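Local coordinates for conserved hypothetical exported protein (Bacteroides fragilis, PDB 4JJA) that is of unknown function but probably acts as an exo-beta-N-acetylmuramidase on peptidoglycan, like other members of the NamZ family, at residues L105-Y117 / R142-L155. Residues are numbered along the deposited sequence; the frame is centred on the assembly and turned at random.
Sequences LIVDIQDVGLRFY and RPNPNGHYVDGPIL
V112 and P145 touch where two loops run side by side, residues 110-113 along 142-146, with the CA atoms of V112 and P145 5.8 Å apart. The loops follow strands 104-107 and 136-140, neighbours in a six-stranded parallel sheet of order 3-2-1-4-5-6. This is a Rossmann-like arrangement, in keeping with the NamZ N-terminal family. A type I turn, N144-G147, bends the second loop beside V112 and G113. It includes an Asx turn, in which N144 OD1 accepts from N146 N. The second loop then swings away and meets R115 again at P153-L155.

At the sheet end, R142 grips the carboxylate of D108 side-on. NE reaches D108 OD1 at 2.8 Å, from above the carboxylate plane. NH2 reaches OD2 on the syn side in a nearly straight bond (168°). The R142 chain is extended from CG to NE and carries its guanidinium past Q110. There a water bridges R142 NH1 and Q110 OE1. The Q110 amide stands nearly perpendicular to the guanidinium (87°). Its NE2 donates to P143 O at 2.8 Å and to D111 O of its own loop. Both acceptors lie in the amide plane, so the two bonds fix the rotation of the amide. P145 packs its CG 4.4 Å from V112 CB. N146 ND2 then donates to V112 O at 3.0 Å. A second water joins G113 O, N144 ND2 and N146 O.

Farther on, a bend at chi3 (67°) turns the R115 guanidinium between two partners. P153 O accepts from NH1 at the edge, 2.8 Å away. I168 O also accepts from NH1, and L328 O and V329 O accept from NH2. Four backbone carbonyls thus serve the two terminal nitrogens of R115. L155 CB lies over one guanidinium face, 3.7 Å from R115 NH1.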
loop_
_atom_site.group_PDB
_atom_site.type_symbol
_atom_site.label_atom_id
_atom_site.label_comp_id
_atom_site.label_asym_id
_atom_site.label_seq_id
_atom_site.Cartn_x
_atom_site.Cartn_y
_atom_site.Cartn_z
ATOM N N LEU A 105 -7.806 7.852 18.221
ATOM C CA LEU A 105 -7.976 7.028 17.039
ATOM C C LEU A 105 -6.831 6.028 16.969
ATOM O O LEU A 105 -5.648 6.422 17.028
ATOM C CB LEU A 105 -7.922 7.895 15.811
ATOM C CG LEU A 105 -7.957 7.153 14.480
ATOM C CD1 LEU A 105 -9.256 6.434 14.260
ATOM C CD2 LEU A 105 -7.714 8.182 13.338
ATOM N N ILE A 106 -7.177 4.743 16.825
ATOM C CA ILE A 106 -6.170 3.669 16.641
ATOM C C ILE A 106 -6.080 3.337 15.164
ATOM O O ILE A 106 -7.080 3.038 14.561
ATOM C CB ILE A 106 -6.551 2.406 17.406
ATOM C CG1 ILE A 106 -6.751 2.703 18.874
ATOM C CG2 ILE A 106 -5.449 1.381 17.274
ATOM C CD1 ILE A 106 -7.238 1.537 19.682
ATOM N N VAL A 107 -4.865 3.343 14.622
ATOM C CA VAL A 107 -4.581 2.793 13.308
ATOM C C VAL A 107 -4.030 1.365 13.476
ATOM O O VAL A 107 -3.052 1.138 14.175
ATOM C CB VAL A 107 -3.552 3.654 12.576
ATOM C CG1 VAL A 107 -3.089 2.971 11.254
ATOM C CG2 VAL A 107 -4.056 5.094 12.368
ATOM N N ASP A 108 -4.691 0.409 12.835
ATOM C CA ASP A 108 -4.216 -0.984 12.837
ATOM C C ASP A 108 -4.619 -1.628 11.531
ATOM O O ASP A 108 -5.726 -2.122 11.407
ATOM C CB ASP A 108 -4.725 -1.810 14.039
ATOM C CG ASP A 108 -4.058 -3.203 14.118
ATOM O OD1 ASP A 108 -2.827 -3.346 13.782
ATOM O OD2 ASP A 108 -4.765 -4.193 14.502
ATOM N N ILE A 109 -3.704 -1.638 10.571
ATOM C CA ILE A 109 -4.083 -2.054 9.239
ATOM C C ILE A 109 -2.851 -2.528 8.529
ATOM O O ILE A 109 -1.775 -1.957 8.735
ATOM C CB ILE A 109 -4.810 -0.908 8.468
ATOM C CG1 ILE A 109 -5.579 -1.434 7.240
ATOM C CG2 ILE A 109 -3.872 0.276 8.121
ATOM C CD1 ILE A 109 -6.527 -0.390 6.671
ATOM N N GLN A 110 -3.014 -3.540 7.683
ATOM C CA GLN A 110 -1.877 -4.138 6.953
ATOM C C GLN A 110 -1.731 -3.508 5.570
ATOM O O GLN A 110 -2.595 -3.676 4.699
ATOM C CB GLN A 110 -2.035 -5.657 6.837
ATOM C CG GLN A 110 -0.857 -6.323 6.151
ATOM C CD GLN A 110 0.439 -6.137 6.932
ATOM O OE1 GLN A 110 0.568 -6.632 8.045
ATOM N NE2 GLN A 110 1.392 -5.416 6.359
ATOM N N ASP A 111 -0.574 -2.856 5.351
ATOM C CA ASP A 111 -0.191 -2.182 4.137
ATOM C C ASP A 111 0.740 -3.075 3.289
ATOM O O ASP A 111 1.271 -4.076 3.783
ATOM C CB ASP A 111 0.583 -0.877 4.556
ATOM C CG ASP A 111 0.996 -0.058 3.410
ATOM O OD1 ASP A 111 0.158 0.163 2.518
ATOM O OD2 ASP A 111 2.195 0.345 3.369
ATOM N N VAL A 112 1.050 -2.665 2.048
ATOM C CA VAL A 112 1.997 -3.398 1.195
ATOM C C VAL A 112 3.220 -2.605 0.747
ATOM O O VAL A 112 4.060 -3.126 0.050
ATOM C CB VAL A 112 1.297 -4.055 -0.009
ATOM C CG1 VAL A 112 0.179 -5.015 0.472
ATOM C CG2 VAL A 112 0.731 -3.030 -0.922
ATOM N N GLY A 113 3.302 -1.340 1.151
ATOM C CA GLY A 113 4.516 -0.540 0.921
ATOM C C GLY A 113 4.727 0.150 -0.392
ATOM O O GLY A 113 5.845 0.362 -0.810
ATOM N N LEU A 114 3.626 0.505 -1.066
ATOM C CA LEU A 114 3.689 1.159 -2.346
ATOM C C LEU A 114 3.008 2.508 -2.298
ATOM O O LEU A 114 1.946 2.691 -1.710
ATOM C CB LEU A 114 2.987 0.320 -3.425
ATOM C CG LEU A 114 3.848 -0.730 -4.095
ATOM C CD1 LEU A 114 5.009 -0.084 -4.862
ATOM C CD2 LEU A 114 4.261 -1.819 -3.101
ATOM N N ARG A 115 3.603 3.451 -3.005
ATOM C CA ARG A 115 3.013 4.805 -3.091
ATOM C C ARG A 115 1.609 4.833 -3.691
ATOM O O ARG A 115 0.819 5.684 -3.362
ATOM C CB ARG A 115 3.958 5.699 -3.869
ATOM C CG ARG A 115 3.623 7.160 -3.851
ATOM C CD ARG A 115 4.622 7.975 -4.622
ATOM N NE ARG A 115 4.590 7.692 -6.028
ATOM C CZ ARG A 115 5.649 7.721 -6.843
ATOM N NH1 ARG A 115 6.869 7.986 -6.387
ATOM N NH2 ARG A 115 5.475 7.425 -8.149
ATOM N N PHE A 116 1.300 3.891 -4.566
ATOM C CA PHE A 116 0.024 3.816 -5.233
ATOM C C PHE A 116 -0.941 2.841 -4.589
ATOM O O PHE A 116 -2.039 2.618 -5.121
ATOM C CB PHE A 116 0.165 3.613 -6.750
ATOM C CG PHE A 116 1.202 2.622 -7.182
ATOM C CD1 PHE A 116 1.075 1.271 -6.875
ATOM C CD2 PHE A 116 2.296 3.032 -7.932
ATOM C CE1 PHE A 116 2.026 0.333 -7.301
ATOM C CE2 PHE A 116 3.240 2.103 -8.356
ATOM C CZ PHE A 116 3.116 0.765 -8.024
ATOM N N TYR A 117 -0.599 2.332 -3.384
ATOM C CA TYR A 117 -1.522 1.566 -2.531
ATOM C C TYR A 117 -1.891 2.525 -1.415
ATOM O O TYR A 117 -1.025 2.907 -0.634
ATOM C CB TYR A 117 -0.839 0.327 -2.029
ATOM C CG TYR A 117 -1.799 -0.677 -1.404
ATOM C CD1 TYR A 117 -2.373 -1.652 -2.182
ATOM C CD2 TYR A 117 -2.046 -0.711 -0.041
ATOM C CE1 TYR A 117 -3.206 -2.595 -1.677
ATOM C CE2 TYR A 117 -2.896 -1.648 0.516
ATOM C CZ TYR A 117 -3.479 -2.599 -0.319
ATOM O OH TYR A 117 -4.306 -3.534 0.268
ATOM N N ARG A 142 2.431 -2.559 11.989
ATOM C CA ARG A 142 2.577 -3.840 11.325
ATOM C C ARG A 142 3.716 -3.717 10.330
ATOM O O ARG A 142 4.022 -2.636 9.852
ATOM C CB ARG A 142 1.301 -4.292 10.627
ATOM C CG ARG A 142 0.174 -4.610 11.605
ATOM C CD ARG A 142 -1.078 -5.122 10.911
ATOM N NE ARG A 142 -2.130 -5.312 11.927
ATOM C CZ ARG A 142 -2.605 -6.464 12.346
ATOM N NH1 ARG A 142 -2.214 -7.610 11.795
ATOM N NH2 ARG A 142 -3.515 -6.470 13.310
ATOM N N PRO A 143 4.340 -4.844 10.001
ATOM C CA PRO A 143 5.422 -4.800 9.032
ATOM C C PRO A 143 5.034 -4.297 7.662
ATOM O O PRO A 143 3.879 -4.417 7.275
ATOM C CB PRO A 143 5.882 -6.277 8.933
ATOM C CG PRO A 143 5.551 -6.836 10.250
ATOM C CD PRO A 143 4.221 -6.188 10.586
ATOM N N ASN A 144 6.020 -3.744 6.962
ATOM C CA ASN A 144 5.896 -3.485 5.540
ATOM C C ASN A 144 6.502 -4.688 4.833
ATOM O O ASN A 144 7.703 -4.916 4.976
ATOM C CB ASN A 144 6.642 -2.192 5.201
ATOM C CG ASN A 144 6.588 -1.837 3.735
ATOM O OD1 ASN A 144 6.185 -2.657 2.897
ATOM N ND2 ASN A 144 7.068 -0.622 3.418
ATOM N N PRO A 145 5.709 -5.476 4.072
ATOM C CA PRO A 145 6.284 -6.647 3.414
ATOM C C PRO A 145 7.291 -6.292 2.327
ATOM O O PRO A 145 8.053 -7.133 1.894
ATOM C CB PRO A 145 5.058 -7.347 2.831
ATOM C CG PRO A 145 4.078 -6.214 2.583
ATOM C CD PRO A 145 4.277 -5.285 3.739
ATOM N N ASN A 146 7.263 -5.032 1.888
ATOM C CA ASN A 146 8.226 -4.450 0.957
ATOM C C ASN A 146 9.107 -3.400 1.675
ATOM O O ASN A 146 9.587 -2.451 1.067
ATOM C CB ASN A 146 7.500 -3.860 -0.276
ATOM C CG ASN A 146 7.056 -4.939 -1.222
ATOM O OD1 ASN A 146 7.897 -5.735 -1.693
ATOM N ND2 ASN A 146 5.783 -4.926 -1.613
ATOM N N GLY A 147 9.349 -3.618 2.956
ATOM C CA GLY A 147 10.131 -2.710 3.780
ATOM C C GLY A 147 11.617 -2.864 3.654
ATOM O O GLY A 147 12.349 -2.105 4.301
ATOM N N HIS A 148 12.059 -3.813 2.850
ATOM C CA HIS A 148 13.451 -4.182 2.749
ATOM C C HIS A 148 14.210 -3.355 1.732
ATOM O O HIS A 148 15.434 -3.537 1.598
ATOM C CB HIS A 148 13.595 -5.675 2.414
ATOM C CG HIS A 148 12.830 -6.098 1.193
ATOM N ND1 HIS A 148 11.451 -6.123 1.179
ATOM C CD2 HIS A 148 13.237 -6.478 -0.043
ATOM C CE1 HIS A 148 11.045 -6.505 -0.027
ATOM N NE2 HIS A 148 12.111 -6.744 -0.789
ATOM N N TYR A 149 13.538 -2.472 1.003
ATOM C CA TYR A 149 14.207 -1.624 0.033
ATOM C C TYR A 149 13.438 -0.363 -0.180
ATOM O O TYR A 149 12.310 -0.216 0.262
ATOM C CB TYR A 149 14.478 -2.345 -1.283
ATOM C CG TYR A 149 13.308 -2.682 -2.173
ATOM C CD1 TYR A 149 12.279 -3.516 -1.772
ATOM C CD2 TYR A 149 13.263 -2.171 -3.486
ATOM C CE1 TYR A 149 11.235 -3.850 -2.686
ATOM C CE2 TYR A 149 12.263 -2.505 -4.353
ATOM C CZ TYR A 149 11.264 -3.360 -3.965
ATOM O OH TYR A 149 10.310 -3.713 -4.882
ATOM N N VAL A 150 14.077 0.564 -0.896
ATOM C CA VAL A 150 13.525 1.842 -1.340
ATOM C C VAL A 150 13.801 1.897 -2.849
ATOM O O VAL A 150 14.916 1.573 -3.286
ATOM C CB VAL A 150 14.163 3.023 -0.607
ATOM C CG1 VAL A 150 13.589 4.366 -1.095
ATOM C CG2 VAL A 150 13.998 2.847 0.915
ATOM N N ASP A 151 12.804 2.283 -3.654
ATOM C CA ASP A 151 13.030 2.280 -5.099
ATOM C C ASP A 151 12.039 3.178 -5.804
ATOM O O ASP A 151 10.924 3.423 -5.358
ATOM C CB ASP A 151 12.909 0.834 -5.635
ATOM C CG ASP A 151 13.812 0.525 -6.801
ATOM O OD1 ASP A 151 14.557 1.395 -7.246
ATOM O OD2 ASP A 151 13.727 -0.661 -7.245
ATOM N N GLY A 152 12.472 3.607 -6.981
ATOM C CA GLY A 152 11.655 4.396 -7.874
ATOM C C GLY A 152 11.848 5.902 -7.679
ATOM O O GLY A 152 12.410 6.346 -6.691
ATOM N N PRO A 153 11.404 6.691 -8.670
ATOM C CA PRO A 153 11.474 8.125 -8.549
ATOM C C PRO A 153 10.671 8.648 -7.366
ATOM O O PRO A 153 9.603 8.101 -7.063
ATOM C CB PRO A 153 10.845 8.630 -9.862
ATOM C CG PRO A 153 10.657 7.512 -10.710
ATOM C CD PRO A 153 10.685 6.272 -9.872
ATOM N N ILE A 154 11.129 9.729 -6.758
ATOM C CA ILE A 154 10.289 10.485 -5.834
ATOM C C ILE A 154 9.174 11.132 -6.645
ATOM O O ILE A 154 9.418 11.693 -7.705
ATOM C CB ILE A 154 11.119 11.521 -5.035
ATOM C CG1 ILE A 154 12.158 10.811 -4.094
ATOM C CG2 ILE A 154 10.223 12.453 -4.232
ATOM C CD1 ILE A 154 13.219 11.719 -3.459
ATOM N N LEU A 155 7.962 11.105 -6.113
ATOM C CA LEU A 155 6.828 11.681 -6.796
ATOM C C LEU A 155 6.999 13.183 -6.959
ATOM O O LEU A 155 7.150 13.888 -5.977
ATOM C CB LEU A 155 5.561 11.404 -6.019
ATOM C CG LEU A 155 4.262 11.928 -6.580
ATOM C CD1 LEU A 155 3.970 11.435 -7.975
ATOM C CD2 LEU A 155 3.140 11.571 -5.632
HETATM O O HOH W 1 -0.588 -8.527 9.604
HETATM O O HOH W 2 7.933 -0.190 0.704
#